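Local coordinates for Pcza361.24 (PDB 3G2M), which probably transfers a methyl group from S-adenosyl-L-methionine to a nitrogen of glycopeptide antibiotics, as an N-methyltransferase of their biosynthesis, at residues A66-T79 against G94-E106. Residues are numbered along the deposited sequence; the frame is centred on the assembly and turned at random.
Sequences ADGTSEAREFATRT and GRLTFPFLDLGWE
Ala72 packs at the centre of the contact, its CB 3.6 Å from Pro99 CB and also touching Leu96 CD2 and Phe100 CE1. Helix 69-79 crosses helix 97-101 here at -48°, the axes 9.4 Å apart. Phe100 turns the edge of its ring to Ala72 O and Phe75 CB; Trp105 CZ3 lies over one face of that ring, Leu96 O over the other. Leu96 spreads its two methyls: CD1 meets Phe75 CE2 at 3.9 Å, while CD2 reaches Gly68 O and lies against one face of the Arg95 guanidinium. Arg95, bent at chi3 (55°), brings that group round to Glu71, where NH1 (3.1 Å) and NH2 (3.3 Å) both grip OE1 end-on, from the same side of the carboxylate, in a salt bridge. The planes of the two groups stand 46° apart. Glu71 OE2 is bonded in turn to Ser157 and Ser189, so both carboxylate oxygens are held. On the solvent side contact is sparse: exposed Ala66 rests its CB on Arg95 CG at one end, and exposed Leu103 touches Ala76 CB with CD1 alone. Thr79 and Trp105 stay buried: Thr79 OG1 is hydrogen-bonded to Ala76 O (2.6 Å), and Trp105 CZ2 merely rests on it and on Ala76 CA. Arg95 and Ser157 bind S-adenosyl-L-methionine, absent from this chain, and Glu71 thus ties helix 69-79 to the cofactor site of a Rossmann-like class I methyltransferase fold.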
ATOM      1  N   ALA A  66       4.671  23.964 -13.905  1.00 58.94           N
ATOM      2  CA  ALA A  66       5.472  22.828 -14.345  1.00 58.76           C
ATOM      3  C   ALA A  66       6.957  23.109 -14.150  1.00 58.58           C
ATOM      4  O   ALA A  66       7.530  23.978 -14.818  1.00 58.66           O
ATOM      5  CB  ALA A  66       5.168  22.491 -15.808  1.00 58.83           C
ATOM      6  N   ASP A  67       7.572  22.385 -13.216  1.00 58.26           N
ATOM      7  CA  ASP A  67       9.007  22.526 -12.965  1.00 57.78           C
ATOM      8  C   ASP A  67       9.653  21.253 -12.416  1.00 57.06           C
ATOM      9  O   ASP A  67      10.200  21.232 -11.303  1.00 57.19           O
ATOM     10  CB  ASP A  67       9.315  23.733 -12.073  1.00 57.96           C
ATOM     11  CG  ASP A  67      10.649  24.379 -12.415  1.00 58.78           C
ATOM     12  OD1 ASP A  67      11.378  23.823 -13.270  1.00 59.62           O
ATOM     13  OD2 ASP A  67      10.967  25.443 -11.840  1.00 58.99           O
ATOM     14  N   GLY A  68       9.577  20.197 -13.220  1.00 55.97           N
ATOM     15  CA  GLY A  68      10.328  18.973 -12.982  1.00 54.51           C
ATOM     16  C   GLY A  68      11.548  18.964 -13.883  1.00 53.36           C
ATOM     17  O   GLY A  68      11.863  17.946 -14.504  1.00 53.42           O
ATOM     18  N   THR A  69      12.221  20.113 -13.962  1.00 52.00           N
ATOM     19  CA  THR A  69      13.408  20.277 -14.802  1.00 50.46           C
ATOM     20  C   THR A  69      14.548  19.369 -14.358  1.00 49.18           C
ATOM     21  O   THR A  69      15.219  18.767 -15.191  1.00 49.13           O
ATOM     22  CB  THR A  69      13.904  21.748 -14.837  1.00 50.74           C
ATOM     23  OG1 THR A  69      13.742  22.342 -13.542  1.00 50.66           O
ATOM     24  CG2 THR A  69      13.122  22.558 -15.871  1.00 50.71           C
ATOM     25  N   SER A  70      14.754  19.274 -13.045  1.00 47.68           N
ATOM     26  CA  SER A  70      15.781  18.402 -12.476  1.00 46.31           C
ATOM     27  C   SER A  70      15.453  16.930 -12.706  1.00 44.97           C
ATOM     28  O   SER A  70      16.347  16.110 -12.924  1.00 44.88           O
ATOM     29  CB  SER A  70      15.940  18.665 -10.980  1.00 46.28           C
ATOM     30  OG  SER A  70      16.425  19.973 -10.745  1.00 47.77           O
ATOM     31  N   GLU A  71      14.165  16.604 -12.642  1.00 43.44           N
ATOM     32  CA  GLU A  71      13.706  15.235 -12.850  1.00 41.69           C
ATOM     33  C   GLU A  71      13.926  14.808 -14.298  1.00 41.14           C
ATOM     34  O   GLU A  71      14.498  13.748 -14.553  1.00 40.71           O
ATOM     35  CB  GLU A  71      12.234  15.086 -12.449  1.00 41.77           C
ATOM     36  CG  GLU A  71      11.744  13.654 -12.484  1.00 40.18           C
ATOM     37  CD  GLU A  71      10.266  13.509 -12.173  1.00 40.81           C
ATOM     38  OE1 GLU A  71       9.645  14.466 -11.664  1.00 38.12           O
ATOM     39  OE2 GLU A  71       9.724  12.415 -12.439  1.00 38.56           O
ATOM     40  N   ALA A  72      13.489  15.643 -15.241  1.00 40.44           N
ATOM     41  CA  ALA A  72      13.663  15.356 -16.665  1.00 40.29           C
ATOM     42  C   ALA A  72      15.138  15.196 -17.025  1.00 40.21           C
ATOM     43  O   ALA A  72      15.498  14.321 -17.817  1.00 39.64           O
ATOM     44  CB  ALA A  72      13.009  16.436 -17.522  1.00 40.35           C
ATOM     45  N   ARG A  73      15.972  16.039 -16.418  1.00 40.60           N
ATOM     46  CA  ARG A  73      17.423  15.977 -16.544  1.00 41.16           C
ATOM     47  C   ARG A  73      17.973  14.617 -16.100  1.00 40.95           C
ATOM     48  O   ARG A  73      18.840  14.049 -16.771  1.00 40.57           O
ATOM     49  CB  ARG A  73      18.051  17.093 -15.707  1.00 41.24           C
ATOM     50  CG  ARG A  73      19.478  17.484 -16.077  1.00 42.18           C
ATOM     51  CD  ARG A  73      19.911  18.694 -15.255  1.00 42.39           C
ATOM     52  NE  ARG A  73      19.948  18.387 -13.823  1.00 44.92           N
ATOM     53  CZ  ARG A  73      19.667  19.253 -12.849  1.00 46.02           C
ATOM     54  NH1 ARG A  73      19.305  20.502 -13.132  1.00 46.02           N
ATOM     55  NH2 ARG A  73      19.733  18.859 -11.582  1.00 46.49           N
ATOM     56  N   GLU A  74      17.470  14.097 -14.978  1.00 40.91           N
ATOM     57  CA  GLU A  74      17.924  12.794 -14.487  1.00 41.29           C
ATOM     58  C   GLU A  74      17.541  11.669 -15.432  1.00 40.85           C
ATOM     59  O   GLU A  74      18.332  10.751 -15.657  1.00 40.61           O
ATOM     60  CB  GLU A  74      17.428  12.501 -13.069  1.00 41.61           C
ATOM     61  CG  GLU A  74      18.292  13.113 -11.972  1.00 43.66           C
ATOM     62  CD  GLU A  74      19.723  12.575 -11.920  1.00 44.94           C
ATOM     63  OE1 GLU A  74      19.962  11.376 -12.197  1.00 46.30           O
ATOM     64  OE2 GLU A  74      20.620  13.364 -11.573  1.00 47.54           O
ATOM     65  N   PHE A  75      16.332  11.751 -15.986  1.00 40.81           N
ATOM     66  CA  PHE A  75      15.886  10.791 -16.990  1.00 40.81           C
ATOM     67  C   PHE A  75      16.829  10.810 -18.192  1.00 41.77           C
ATOM     68  O   PHE A  75      17.297   9.759 -18.626  1.00 41.75           O
ATOM     69  CB  PHE A  75      14.440  11.058 -17.414  1.00 40.03           C
ATOM     70  CG  PHE A  75      13.404  10.465 -16.479  1.00 38.59           C
ATOM     71  CD1 PHE A  75      13.209   9.086 -16.413  1.00 37.21           C
ATOM     72  CD2 PHE A  75      12.620  11.286 -15.680  1.00 37.26           C
ATOM     73  CE1 PHE A  75      12.252   8.536 -15.554  1.00 36.77           C
ATOM     74  CE2 PHE A  75      11.654  10.741 -14.818  1.00 37.18           C
ATOM     75  CZ  PHE A  75      11.471   9.368 -14.765  1.00 36.76           C
ATOM     76  N   ALA A  76      17.132  12.007 -18.694  1.00 42.77           N
ATOM     77  CA  ALA A  76      18.063  12.176 -19.817  1.00 43.98           C
ATOM     78  C   ALA A  76      19.458  11.629 -19.509  1.00 44.99           C
ATOM     79  O   ALA A  76      20.050  10.933 -20.337  1.00 45.30           O
ATOM     80  CB  ALA A  76      18.140  13.634 -20.228  1.00 43.79           C
ATOM     81  N   THR A  77      19.968  11.938 -18.317  1.00 46.16           N
ATOM     82  CA  THR A  77      21.286  11.480 -17.868  1.00 47.39           C
ATOM     83  C   THR A  77      21.389   9.953 -17.836  1.00 48.34           C
ATOM     84  O   THR A  77      22.390   9.382 -18.278  1.00 48.42           O
ATOM     85  CB  THR A  77      21.627  12.059 -16.468  1.00 47.27           C
ATOM     86  OG1 THR A  77      21.683  13.489 -16.544  1.00 47.19           O
ATOM     87  CG2 THR A  77      22.963  11.533 -15.955  1.00 47.74           C
ATOM     88  N   ARG A  78      20.347   9.305 -17.323  1.00 49.32           N
ATOM     89  CA  ARG A  78      20.350   7.855 -17.115  1.00 50.33           C
ATOM     90  C   ARG A  78      20.042   7.052 -18.378  1.00 51.09           C
ATOM     91  O   ARG A  78      20.408   5.879 -18.469  1.00 51.43           O
ATOM     92  CB  ARG A  78      19.393   7.466 -15.979  1.00 50.10           C
ATOM     93  CG  ARG A  78      19.785   8.030 -14.610  1.00 50.14           C
ATOM     94  CD  ARG A  78      21.103   7.463 -14.122  1.00 50.81           C
ATOM     95  NE  ARG A  78      21.886   8.460 -13.400  1.00 51.52           N
ATOM     96  CZ  ARG A  78      23.182   8.342 -13.114  1.00 52.03           C
ATOM     97  NH1 ARG A  78      23.861   7.259 -13.477  1.00 51.45           N
ATOM     98  NH2 ARG A  78      23.803   9.314 -12.460  1.00 51.98           N
ATOM     99  N   THR A  79      19.378   7.683 -19.348  1.00 51.82           N
ATOM    100  CA  THR A  79      19.045   7.023 -20.613  1.00 52.61           C
ATOM    101  C   THR A  79      20.287   6.777 -21.459  1.00 53.16           C
ATOM    102  O   THR A  79      20.489   5.669 -21.963  1.00 53.41           O
ATOM    103  CB  THR A  79      18.045   7.843 -21.455  1.00 52.71           C
ATOM    104  OG1 THR A  79      18.458   9.217 -21.481  1.00 53.22           O
ATOM    105  CG2 THR A  79      16.632   7.733 -20.885  1.00 52.42           C
ATOM    106  N   GLY A  94       2.470  17.517 -19.885  1.00 43.96           N
ATOM    107  CA  GLY A  94       3.812  17.686 -20.417  1.00 43.05           C
ATOM    108  C   GLY A  94       4.796  18.358 -19.480  1.00 42.24           C
ATOM    109  O   GLY A  94       5.748  18.988 -19.935  1.00 42.36           O
ATOM    110  N   ARG A  95       4.571  18.228 -18.176  1.00 41.65           N
ATOM    111  CA  ARG A  95       5.520  18.716 -17.171  1.00 41.01           C
ATOM    112  C   ARG A  95       6.936  18.194 -17.455  1.00 40.21           C
ATOM    113  O   ARG A  95       7.922  18.919 -17.283  1.00 39.91           O
ATOM    114  CB  ARG A  95       5.061  18.312 -15.766  1.00 41.22           C
ATOM    115  CG  ARG A  95       5.878  18.917 -14.620  1.00 41.85           C
ATOM    116  CD  ARG A  95       5.490  18.293 -13.284  1.00 42.05           C
ATOM    117  NE  ARG A  95       5.617  16.838 -13.308  1.00 43.63           N
ATOM    118  CZ  ARG A  95       6.622  16.149 -12.770  1.00 44.63           C
ATOM    119  NH1 ARG A  95       7.610  16.769 -12.136  1.00 45.30           N
ATOM    120  NH2 ARG A  95       6.632  14.828 -12.861  1.00 45.01           N
ATOM    121  N   LEU A  96       7.031  16.941 -17.899  1.00 38.99           N
ATOM    122  CA  LEU A  96       8.309  16.379 -18.344  1.00 38.73           C
ATOM    123  C   LEU A  96       8.425  16.300 -19.866  1.00 38.58           C
ATOM    124  O   LEU A  96       9.533  16.326 -20.405  1.00 38.18           O
ATOM    125  CB  LEU A  96       8.551  14.987 -17.741  1.00 38.60           C
ATOM    126  CG  LEU A  96       8.604  14.804 -16.222  1.00 38.31           C
ATOM    127  CD1 LEU A  96       8.917  13.340 -15.902  1.00 38.88           C
ATOM    128  CD2 LEU A  96       9.617  15.723 -15.560  1.00 37.90           C
ATOM    129  N   THR A  97       7.287  16.205 -20.553  1.00 38.38           N
ATOM    130  CA  THR A  97       7.289  16.010 -22.003  1.00 38.81           C
ATOM    131  C   THR A  97       7.970  17.154 -22.754  1.00 39.09           C
ATOM    132  O   THR A  97       8.735  16.910 -23.683  1.00 39.20           O
ATOM    133  CB  THR A  97       5.871  15.837 -22.582  1.00 38.66           C
ATOM    134  OG1 THR A  97       5.081  15.018 -21.711  1.00 39.05           O
ATOM    135  CG2 THR A  97       5.934  15.196 -23.968  1.00 38.27           C
ATOM    136  N   PHE A  98       7.679  18.389 -22.360  1.00 39.65           N
ATOM    137  CA  PHE A  98       8.260  19.553 -23.031  1.00 40.16           C
ATOM    138  C   PHE A  98       9.777  19.656 -22.801  1.00 40.30           C
ATOM    139  O   PHE A  98      10.521  19.875 -23.759  1.00 40.59           O
ATOM    140  CB  PHE A  98       7.502  20.839 -22.673  1.00 40.60           C
ATOM    141  CG  PHE A  98       6.137  20.925 -23.306  1.00 41.02           C
ATOM    142  CD1 PHE A  98       5.986  21.410 -24.603  1.00 41.68           C
ATOM    143  CD2 PHE A  98       5.005  20.496 -22.617  1.00 42.50           C
ATOM    144  CE1 PHE A  98       4.726  21.479 -25.202  1.00 41.86           C
ATOM    145  CE2 PHE A  98       3.741  20.555 -23.208  1.00 42.12           C
ATOM    146  CZ  PHE A  98       3.604  21.052 -24.503  1.00 41.96           C
ATOM    147  N   PRO A  99      10.244  19.494 -21.543  1.00 40.25           N
ATOM    148  CA  PRO A  99      11.683  19.270 -21.345  1.00 40.38           C
ATOM    149  C   PRO A  99      12.279  18.145 -22.207  1.00 40.50           C
ATOM    150  O   PRO A  99      13.381  18.310 -22.729  1.00 40.49           O
ATOM    151  CB  PRO A  99      11.776  18.922 -19.861  1.00 40.52           C
ATOM    152  CG  PRO A  99      10.645  19.654 -19.245  1.00 40.61           C
ATOM    153  CD  PRO A  99       9.535  19.604 -20.254  1.00 40.10           C
ATOM    154  N   PHE A 100      11.571  17.021 -22.350  1.00 40.34           N
ATOM    155  CA  PHE A 100      12.042  15.916 -23.195  1.00 40.36           C
ATOM    156  C   PHE A 100      12.148  16.312 -24.670  1.00 40.77           C
ATOM    157  O   PHE A 100      13.123  15.975 -25.340  1.00 40.79           O
ATOM    158  CB  PHE A 100      11.141  14.678 -23.067  1.00 40.03           C
ATOM    159  CG  PHE A 100      11.262  13.950 -21.750  1.00 39.60           C
ATOM    160  CD1 PHE A 100      12.437  13.996 -21.002  1.00 39.61           C
ATOM    161  CD2 PHE A 100      10.195  13.184 -21.275  1.00 39.46           C
ATOM    162  CE1 PHE A 100      12.544  13.304 -19.789  1.00 39.67           C
ATOM    163  CE2 PHE A 100      10.288  12.488 -20.063  1.00 38.79           C
ATOM    164  CZ  PHE A 100      11.461  12.545 -19.318  1.00 38.71           C
ATOM    165  N   LEU A 101      11.136  17.017 -25.169  1.00 41.21           N
ATOM    166  CA  LEU A 101      11.132  17.501 -26.547  1.00 42.02           C
ATOM    167  C   LEU A 101      12.248  18.521 -26.780  1.00 42.63           C
ATOM    168  O   LEU A 101      12.792  18.608 -27.880  1.00 43.00           O
ATOM    169  CB  LEU A 101       9.771  18.105 -26.905  1.00 41.82           C
ATOM    170  CG  LEU A 101       8.562  17.165 -26.903  1.00 41.74           C
ATOM    171  CD1 LEU A 101       7.268  17.958 -26.841  1.00 41.79           C
ATOM    172  CD2 LEU A 101       8.578  16.234 -28.105  1.00 42.62           C
ATOM    173  N   ASP A 102      12.580  19.273 -25.730  1.00 43.37           N
ATOM    174  CA  ASP A 102      13.677  20.248 -25.739  1.00 44.16           C
ATOM    175  C   ASP A 102      15.056  19.603 -25.859  1.00 44.50           C
ATOM    176  O   ASP A 102      16.037  20.277 -26.178  1.00 44.58           O
ATOM    177  CB  ASP A 102      13.628  21.105 -24.471  1.00 44.31           C
ATOM    178  CG  ASP A 102      12.585  22.208 -24.545  1.00 45.59           C
ATOM    179  OD1 ASP A 102      11.972  22.392 -25.622  1.00 47.04           O
ATOM    180  OD2 ASP A 102      12.386  22.898 -23.521  1.00 47.21           O
ATOM    181  N   LEU A 103      15.124  18.304 -25.591  1.00 44.79           N
ATOM    182  CA  LEU A 103      16.358  17.542 -25.733  1.00 45.21           C
ATOM    183  C   LEU A 103      16.465  16.882 -27.112  1.00 45.43           C
ATOM    184  O   LEU A 103      17.447  16.191 -27.403  1.00 45.84           O
ATOM    185  CB  LEU A 103      16.469  16.500 -24.618  1.00 45.18           C
ATOM    186  CG  LEU A 103      16.451  17.030 -23.178  1.00 45.24           C
ATOM    187  CD1 LEU A 103      16.126  15.916 -22.207  1.00 45.32           C
ATOM    188  CD2 LEU A 103      17.763  17.710 -22.796  1.00 46.18           C
ATOM    189  N   GLY A 104      15.457  17.102 -27.952  1.00 45.45           N
ATOM    190  CA  GLY A 104      15.447  16.575 -29.317  1.00 45.67           C
ATOM    191  C   GLY A 104      14.686  15.272 -29.501  1.00 45.53           C
ATOM    192  O   GLY A 104      14.531  14.794 -30.629  1.00 45.82           O
ATOM    193  N   TRP A 105      14.207  14.711 -28.391  1.00 45.25           N
ATOM    194  CA  TRP A 105      13.490  13.432 -28.377  1.00 44.79           C
ATOM    195  C   TRP A 105      12.201  13.444 -29.197  1.00 44.14           C
ATOM    196  O   TRP A 105      11.471  14.431 -29.208  1.00 44.40           O
ATOM    197  CB  TRP A 105      13.125  13.052 -26.939  1.00 44.99           C
ATOM    198  CG  TRP A 105      14.284  12.716 -26.038  1.00 45.34           C
ATOM    199  CD1 TRP A 105      15.619  12.923 -26.284  1.00 45.99           C
ATOM    200  CD2 TRP A 105      14.203  12.156 -24.724  1.00 45.68           C
ATOM    201  NE1 TRP A 105      16.367  12.504 -25.213  1.00 46.36           N
ATOM    202  CE2 TRP A 105      15.527  12.029 -24.239  1.00 46.03           C
ATOM    203  CE3 TRP A 105      13.138  11.737 -23.907  1.00 45.57           C
ATOM    204  CZ2 TRP A 105      15.816  11.503 -22.976  1.00 45.60           C
ATOM    205  CZ3 TRP A 105      13.426  11.208 -22.651  1.00 45.93           C
ATOM    206  CH2 TRP A 105      14.759  11.099 -22.197  1.00 45.76           C
ATOM    207  N   GLU A 106      11.945  12.338 -29.888  1.00 43.18           N
ATOM    208  CA  GLU A 106      10.608  12.014 -30.350  1.00 42.52           C
ATOM    209  C   GLU A 106       9.915  11.353 -29.162  1.00 41.36           C
ATOM    210  O   GLU A 106      10.452  10.400 -28.581  1.00 40.69           O
ATOM    211  CB  GLU A 106      10.660  11.030 -31.514  1.00 42.47           C
ATOM    212  CG  GLU A 106      11.183  11.599 -32.824  1.00 43.65           C
ATOM    213  CD  GLU A 106      11.119  10.577 -33.941  1.00 43.98           C
ATOM    214  OE1 GLU A 106      12.188  10.080 -34.356  1.00 47.10           O
ATOM    215  OE2 GLU A 106       9.996  10.254 -34.387  1.00 46.14           O
TER